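Local coordinates for protein bifunctional endomannanase/endoglucanase (Caldanaerobius polysaccharolyticus, PDB 3W0K) that probably hydrolyses internal beta-linkages of mannans and cellulose-type glucans, as a bifunctional endomannanase/endoglucanase of glycoside hydrolase family 5, at residues 78-84 against 130-136; 62-66 against 117-122. The contacts are given in a common frame with arbitrary orientation. Numbering follows the deposited sequence.

Contact 1: residues 78-84 against 130-136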
loop_
_atom_site.group_PDB
_atom_site.type_symbol
_atom_site.label_atom_id
_atom_site.label_comp_id
_atom_site.label_asym_id
_atom_site.label_seq_id
_atom_site.Cartn_x
_atom_site.Cartn_y
_atom_site.Cartn_z
ATOM N N HIS A 78 13.228 3.148 5.159
ATOM C CA HIS A 78 13.027 1.773 4.707
ATOM C C HIS A 78 12.188 1.812 3.434
ATOM O O HIS A 78 11.197 2.547 3.362
ATOM C CB HIS A 78 12.271 0.973 5.776
ATOM C CG HIS A 78 11.839 -0.389 5.321
ATOM N ND1 HIS A 78 12.572 -1.526 5.584
ATOM C CD2 HIS A 78 10.760 -0.792 4.606
ATOM C CE1 HIS A 78 11.965 -2.571 5.046
ATOM N NE2 HIS A 78 10.864 -2.152 4.448
ATOM N N MET A 79 12.583 1.027 2.434
ATOM C CA MET A 79 11.840 0.976 1.182
ATOM C C MET A 79 11.110 -0.350 1.032
ATOM O O MET A 79 11.709 -1.422 1.156
ATOM C CB MET A 79 12.762 1.180 -0.020
ATOM C CG MET A 79 12.003 1.262 -1.345
ATOM S SD MET A 79 13.060 1.536 -2.777
ATOM C CE MET A 79 12.925 -0.040 -3.607
ATOM N N CYS A 80 9.808 -0.268 0.790
ATOM C CA CYS A 80 8.995 -1.457 0.592
ATOM C C CYS A 80 8.586 -1.503 -0.876
ATOM O O CYS A 80 7.783 -0.683 -1.332
ATOM C CB CYS A 80 7.757 -1.416 1.487
ATOM S SG CYS A 80 6.672 -2.840 1.264
ATOM N N LEU A 81 9.177 -2.436 -1.617
ATOM C CA LEU A 81 8.892 -2.603 -3.042
ATOM C C LEU A 81 7.652 -3.467 -3.220
ATOM O O LEU A 81 7.589 -4.583 -2.706
ATOM C CB LEU A 81 10.088 -3.254 -3.747
ATOM C CG LEU A 81 9.935 -3.554 -5.240
ATOM C CD1 LEU A 81 9.771 -2.268 -6.034
ATOM C CD2 LEU A 81 11.157 -4.332 -5.727
ATOM N N ASN A 82 6.683 -2.959 -3.975
ATOM C CA ASN A 82 5.432 -3.672 -4.206
ATOM C C ASN A 82 5.077 -3.822 -5.679
ATOM O O ASN A 82 5.278 -2.898 -6.465
ATOM C CB ASN A 82 4.284 -2.921 -3.503
ATOM C CG ASN A 82 2.903 -3.380 -3.967
ATOM O OD1 ASN A 82 2.191 -2.649 -4.657
ATOM N ND2 ASN A 82 2.531 -4.601 -3.602
ATOM N N LEU A 83 4.581 -4.997 -6.063
ATOM C CA LEU A 83 4.119 -5.174 -7.435
ATOM C C LEU A 83 2.642 -4.783 -7.367
ATOM O O LEU A 83 1.832 -5.494 -6.763
ATOM C CB LEU A 83 4.261 -6.622 -7.921
ATOM C CG LEU A 83 5.657 -7.114 -8.310
ATOM C CD1 LEU A 83 5.539 -8.487 -8.967
ATOM C CD2 LEU A 83 6.313 -6.136 -9.274
ATOM N N HIS A 84 2.321 -3.599 -7.883
ATOM C CA HIS A 84 0.947 -3.106 -7.877
ATOM C C HIS A 84 0.179 -3.776 -9.006
ATOM O O HIS A 84 -0.967 -4.205 -8.829
ATOM C CB HIS A 84 0.912 -1.590 -8.023
ATOM C CG HIS A 84 -0.432 -1.006 -7.736
ATOM N ND1 HIS A 84 -1.366 -0.778 -8.722
ATOM C CD2 HIS A 84 -1.022 -0.660 -6.569
ATOM C CE1 HIS A 84 -2.478 -0.322 -8.173
ATOM N NE2 HIS A 84 -2.294 -0.241 -6.868
ATOM N N LEU A 130 15.040 -2.770 3.249
ATOM C CA LEU A 130 14.242 -3.245 2.122
ATOM C C LEU A 130 13.335 -4.433 2.413
ATOM O O LEU A 130 13.763 -5.427 3.000
ATOM C CB LEU A 130 15.174 -3.600 0.952
ATOM C CG LEU A 130 14.578 -4.211 -0.319
ATOM C CD1 LEU A 130 13.701 -3.202 -1.046
ATOM C CD2 LEU A 130 15.713 -4.668 -1.219
ATOM N N SER A 131 12.077 -4.317 1.990
ATOM C CA SER A 131 11.102 -5.393 2.140
ATOM C C SER A 131 10.349 -5.558 0.820
ATOM O O SER A 131 10.314 -4.636 -0.001
ATOM C CB SER A 131 10.127 -5.121 3.294
ATOM O OG SER A 131 9.373 -3.941 3.092
ATOM N N PHE A 132 9.782 -6.745 0.612
ATOM C CA PHE A 132 9.034 -7.067 -0.603
ATOM C C PHE A 132 7.556 -7.282 -0.284
ATOM O O PHE A 132 7.217 -8.189 0.473
ATOM C CB PHE A 132 9.561 -8.369 -1.230
ATOM C CG PHE A 132 10.961 -8.286 -1.794
ATOM C CD1 PHE A 132 11.614 -7.067 -1.960
ATOM C CD2 PHE A 132 11.615 -9.453 -2.185
ATOM C CE1 PHE A 132 12.897 -7.012 -2.510
ATOM C CE2 PHE A 132 12.896 -9.408 -2.735
ATOM C CZ PHE A 132 13.537 -8.185 -2.897
ATOM N N ASP A 133 6.691 -6.460 -0.879
ATOM C CA ASP A 133 5.234 -6.548 -0.702
ATOM C C ASP A 133 4.768 -7.254 -1.979
ATOM O O ASP A 133 4.626 -6.635 -3.033
ATOM C CB ASP A 133 4.663 -5.130 -0.590
ATOM C CG ASP A 133 3.177 -5.101 -0.291
ATOM O OD1 ASP A 133 2.563 -6.157 -0.020
ATOM O OD2 ASP A 133 2.619 -3.987 -0.323
ATOM N N LEU A 134 4.515 -8.555 -1.858
ATOM C CA LEU A 134 4.190 -9.416 -2.997
ATOM C C LEU A 134 3.233 -8.960 -4.087
ATOM O O LEU A 134 3.600 -8.925 -5.267
ATOM C CB LEU A 134 3.841 -10.826 -2.513
ATOM C CG LEU A 134 4.872 -11.446 -1.562
ATOM C CD1 LEU A 134 4.559 -12.926 -1.383
ATOM C CD2 LEU A 134 6.293 -11.288 -2.105
ATOM N N VAL A 135 2.005 -8.630 -3.715
ATOM C CA VAL A 135 1.039 -8.188 -4.707
ATOM C C VAL A 135 0.013 -7.284 -4.045
ATOM O O VAL A 135 -0.550 -7.612 -3.000
ATOM C CB VAL A 135 0.379 -9.397 -5.449
ATOM C CG1 VAL A 135 -0.249 -10.377 -4.461
ATOM C CG2 VAL A 135 -0.647 -8.902 -6.466
ATOM N N ASN A 136 -0.195 -6.118 -4.641
ATOM C CA ASN A 136 -1.129 -5.162 -4.078
ATOM C C ASN A 136 -2.580 -5.607 -4.068
ATOM O O ASN A 136 -3.098 -6.106 -5.063
ATOM C CB ASN A 136 -1.041 -3.821 -4.810
ATOM C CG ASN A 136 -2.025 -2.802 -4.259
ATOM O OD1 ASN A 136 -1.794 -2.217 -3.207
ATOM N ND2 ASN A 136 -3.145 -2.618 -4.952
HETATM O O HOH W 1 -3.268 -4.508 -7.316
#

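Contact 2: residues 62-66 against 117-122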
loop_
_atom_site.group_PDB
_atom_site.type_symbol
_atom_site.label_atom_id
_atom_site.label_comp_id
_atom_site.label_asym_id
_atom_site.label_seq_id
_atom_site.Cartn_x
_atom_site.Cartn_y
_atom_site.Cartn_z
ATOM N N PHE A 62 15.458 -1.808 -13.960
ATOM C CA PHE A 62 15.667 -2.034 -12.529
ATOM C C PHE A 62 16.641 -1.025 -11.918
ATOM O O PHE A 62 16.731 -0.902 -10.695
ATOM C CB PHE A 62 16.163 -3.458 -12.261
ATOM C CG PHE A 62 15.182 -4.538 -12.638
ATOM C CD1 PHE A 62 15.616 -5.851 -12.786
ATOM C CD2 PHE A 62 13.832 -4.253 -12.842
ATOM C CE1 PHE A 62 14.725 -6.867 -13.130
ATOM C CE2 PHE A 62 12.934 -5.265 -13.187
ATOM C CZ PHE A 62 13.383 -6.571 -13.330
ATOM N N GLU A 63 17.382 -0.314 -12.765
ATOM C CA GLU A 63 18.311 0.695 -12.271
ATOM C C GLU A 63 17.552 1.807 -11.554
ATOM O O GLU A 63 18.104 2.479 -10.684
ATOM C CB GLU A 63 19.175 1.244 -13.404
ATOM C CG GLU A 63 20.179 0.218 -13.904
ATOM C CD GLU A 63 21.045 0.716 -15.047
ATOM O OE1 GLU A 63 21.737 -0.126 -15.658
ATOM O OE2 GLU A 63 21.044 1.933 -15.335
ATOM N N TYR A 64 16.283 1.989 -11.915
ATOM C CA TYR A 64 15.447 2.990 -11.259
ATOM C C TYR A 64 15.140 2.519 -9.847
ATOM O O TYR A 64 15.168 3.308 -8.905
ATOM C CB TYR A 64 14.141 3.207 -12.017
ATOM C CG TYR A 64 14.253 4.203 -13.141
ATOM C CD1 TYR A 64 14.143 5.575 -12.893
ATOM C CD2 TYR A 64 14.452 3.782 -14.452
ATOM C CE1 TYR A 64 14.224 6.500 -13.927
ATOM C CE2 TYR A 64 14.531 4.703 -15.496
ATOM C CZ TYR A 64 14.416 6.055 -15.225
ATOM O OH TYR A 64 14.484 6.966 -16.253
ATOM N N ILE A 65 14.852 1.227 -9.702
ATOM C CA ILE A 65 14.558 0.659 -8.391
ATOM C C ILE A 65 15.814 0.733 -7.522
ATOM O O ILE A 65 15.728 1.053 -6.339
ATOM C CB ILE A 65 14.016 -0.785 -8.506
ATOM C CG1 ILE A 65 12.733 -0.780 -9.346
ATOM C CG2 ILE A 65 13.723 -1.354 -7.118
ATOM C CD1 ILE A 65 12.163 -2.153 -9.638
ATOM N N ASP A 66 16.982 0.508 -8.131
ATOM C CA ASP A 66 18.257 0.598 -7.410
ATOM C C ASP A 66 18.410 2.017 -6.863
ATOM O O ASP A 66 18.840 2.213 -5.725
ATOM C CB ASP A 66 19.449 0.355 -8.345
ATOM C CG ASP A 66 19.530 -1.061 -8.870
ATOM O OD1 ASP A 66 18.765 -1.937 -8.424
ATOM O OD2 ASP A 66 20.393 -1.294 -9.740
ATOM N N LEU A 117 13.898 -12.509 -9.278
ATOM C CA LEU A 117 14.807 -11.528 -9.872
ATOM C C LEU A 117 15.197 -10.486 -8.831
ATOM O O LEU A 117 16.378 -10.201 -8.643
ATOM C CB LEU A 117 14.152 -10.819 -11.058
ATOM C CG LEU A 117 13.994 -11.571 -12.375
ATOM C CD1 LEU A 117 13.212 -10.701 -13.342
ATOM C CD2 LEU A 117 15.363 -11.923 -12.946
ATOM N N PHE A 118 14.200 -9.934 -8.143
ATOM C CA PHE A 118 14.457 -8.930 -7.119
ATOM C C PHE A 118 15.182 -9.521 -5.915
ATOM O O PHE A 118 16.060 -8.879 -5.340
ATOM C CB PHE A 118 13.154 -8.238 -6.699
ATOM C CG PHE A 118 12.551 -7.389 -7.782
ATOM C CD1 PHE A 118 13.343 -6.515 -8.523
ATOM C CD2 PHE A 118 11.193 -7.473 -8.074
ATOM C CE1 PHE A 118 12.791 -5.738 -9.540
ATOM C CE2 PHE A 118 10.632 -6.702 -9.087
ATOM C CZ PHE A 118 11.430 -5.832 -9.823
ATOM N N ALA A 119 14.832 -10.751 -5.546
ATOM C CA ALA A 119 15.492 -11.410 -4.421
ATOM C C ALA A 119 16.982 -11.557 -4.719
ATOM O O ALA A 119 17.826 -11.281 -3.861
ATOM C CB ALA A 119 14.864 -12.772 -4.156
ATOM N N LYS A 120 17.305 -11.963 -5.944
ATOM C CA LYS A 120 18.699 -12.124 -6.344
ATOM C C LYS A 120 19.419 -10.786 -6.460
ATOM O O LYS A 120 20.536 -10.628 -5.965
ATOM C CB LYS A 120 18.802 -12.858 -7.681
ATOM C CG LYS A 120 18.512 -14.342 -7.603
ATOM C CD LYS A 120 18.858 -15.035 -8.914
ATOM C CE LYS A 120 17.876 -14.687 -10.017
ATOM N NZ LYS A 120 16.544 -15.298 -9.763
ATOM N N ARG A 121 18.759 -9.816 -7.083
ATOM C CA ARG A 121 19.353 -8.501 -7.285
ATOM C C ARG A 121 19.718 -7.803 -5.981
ATOM O O ARG A 121 20.783 -7.193 -5.872
ATOM C CB ARG A 121 18.409 -7.608 -8.096
ATOM C CG ARG A 121 19.073 -6.348 -8.627
ATOM C CD ARG A 121 18.107 -5.522 -9.451
ATOM N NE ARG A 121 18.763 -4.356 -10.038
ATOM C CZ ARG A 121 19.330 -4.343 -11.240
ATOM N NH1 ARG A 121 19.326 -5.437 -11.994
ATOM N NH2 ARG A 121 19.886 -3.230 -11.699
ATOM N N TYR A 122 18.852 -7.928 -4.981
ATOM C CA TYR A 122 19.083 -7.259 -3.711
ATOM C C TYR A 122 19.542 -8.145 -2.561
ATOM O O TYR A 122 19.524 -7.720 -1.405
ATOM C CB TYR A 122 17.839 -6.452 -3.326
ATOM C CG TYR A 122 17.439 -5.462 -4.398
ATOM C CD1 TYR A 122 18.315 -4.448 -4.794
ATOM C CD2 TYR A 122 16.212 -5.570 -5.057
ATOM C CE1 TYR A 122 17.982 -3.573 -5.821
ATOM C CE2 TYR A 122 15.871 -4.699 -6.086
ATOM C CZ TYR A 122 16.762 -3.705 -6.464
ATOM O OH TYR A 122 16.444 -2.852 -7.496
#

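Contact 1: residues 78-84 against 130-136
Parallel strands satisfy their backbone groups by staggered bonds, and 78-83 beside 130-133 follows the rule. Ser131 N donates to Met79 O (3.0 Å), Leu81 N to Ser131 O (3.0 Å) and Asp133 N to Leu81 O (2.8 Å). Asp133 O then accepts twice, from Asn82 ND2 (3.0 Å) and weakly from Leu83 N (3.4 Å), while past the strand Asn136 N still reaches Leu83 O (3.0 Å). These are the third and fourth strands of the eight-stranded (beta/alpha) barrel of family 5. Cys80, Asn82, Ser131 and Asp133 face its interior, where His78 NE2 and Ser131 OG share a hydrogen bond of 2.7 Å; His78 ND1 is met by Lys128 O. Arg40 forms a salt bridge with Asp133 OD2 and a hydrogen bond with Asn136 OD1. A water donates to His84 O and Asn136 O and accepts from Asn136 ND2, and His84 NE2 is hydrogen-bonded to a Tris molecule, probably from the crystallisation liquor, at the C-terminal end of the strands.

Contact 2: residues 62-66 against 117-122
Side chains can join helices whose backbones stand well apart, as do 62-74 and 105-121, neighbours in the outer layer of the (beta/alpha) barrel: the short axes of 62-66 and 117-121 come no closer than 12.3 Å, crossing at -51°. Phe62 has the largest area covered, while Arg121, with chi1, chi2 and chi3 all t, reaches across fully extended. Its guanidinium meets Asp66 (chi1 m) in a two-pronged salt bridge: Arg121 NE to Asp66 OD1 at 2.9 Å and Arg121 NH2 to Asp66 OD2 at 2.8 Å. Tyr122, just beyond the helix and also chi1 m, donates from OH to Asp66 OD1 (2.7 Å), so one carboxylate oxygen serves both neighbours. One guanidinium face lies against Phe62, with Phe62 CB 3.4 Å from Arg121 CZ. Next to the salt bridge, Phe62 and Phe118, both chi1 m, meet edge-to-face: the edge of Phe118 points at the face of Phe62, centroids 4.9 Å apart and planes at 57°. Ile65, in its mt rotamer, sends CD1 to within 3.6 Å of Phe118 CE1. Ile65 rests on Met79 of strand 78-83, Phe118 on Leu81 and Phe132, Tyr122 on Leu130 of strand 130-133, and Ala119 on Ile162 and Ile165 of helix 148-165.

The two contacts illustrate how a (beta/alpha) barrel is built in layers. Their centres lie about 12 Å apart, contact 1 between adjacent strands of the closed sheet and contact 2 between the helices outside it. Along the chain the elements alternate, helix 62-74, strand 78-83, helix 105-121, strand 130-133, so the last three make a beta-alpha-beta crossover. The layers touch directly: Met79 CE lies 3.8 Å from Ile65 CG2, and Leu130 CD2 lies 3.5 Å from Tyr122 CB. Outward-facing strand residues thus pack against the helices, while the opposite face of the sheet lines the barrel's polar interior, and at the C-terminal end of the strands His84 meets a bound Tris, which may mark a pocket.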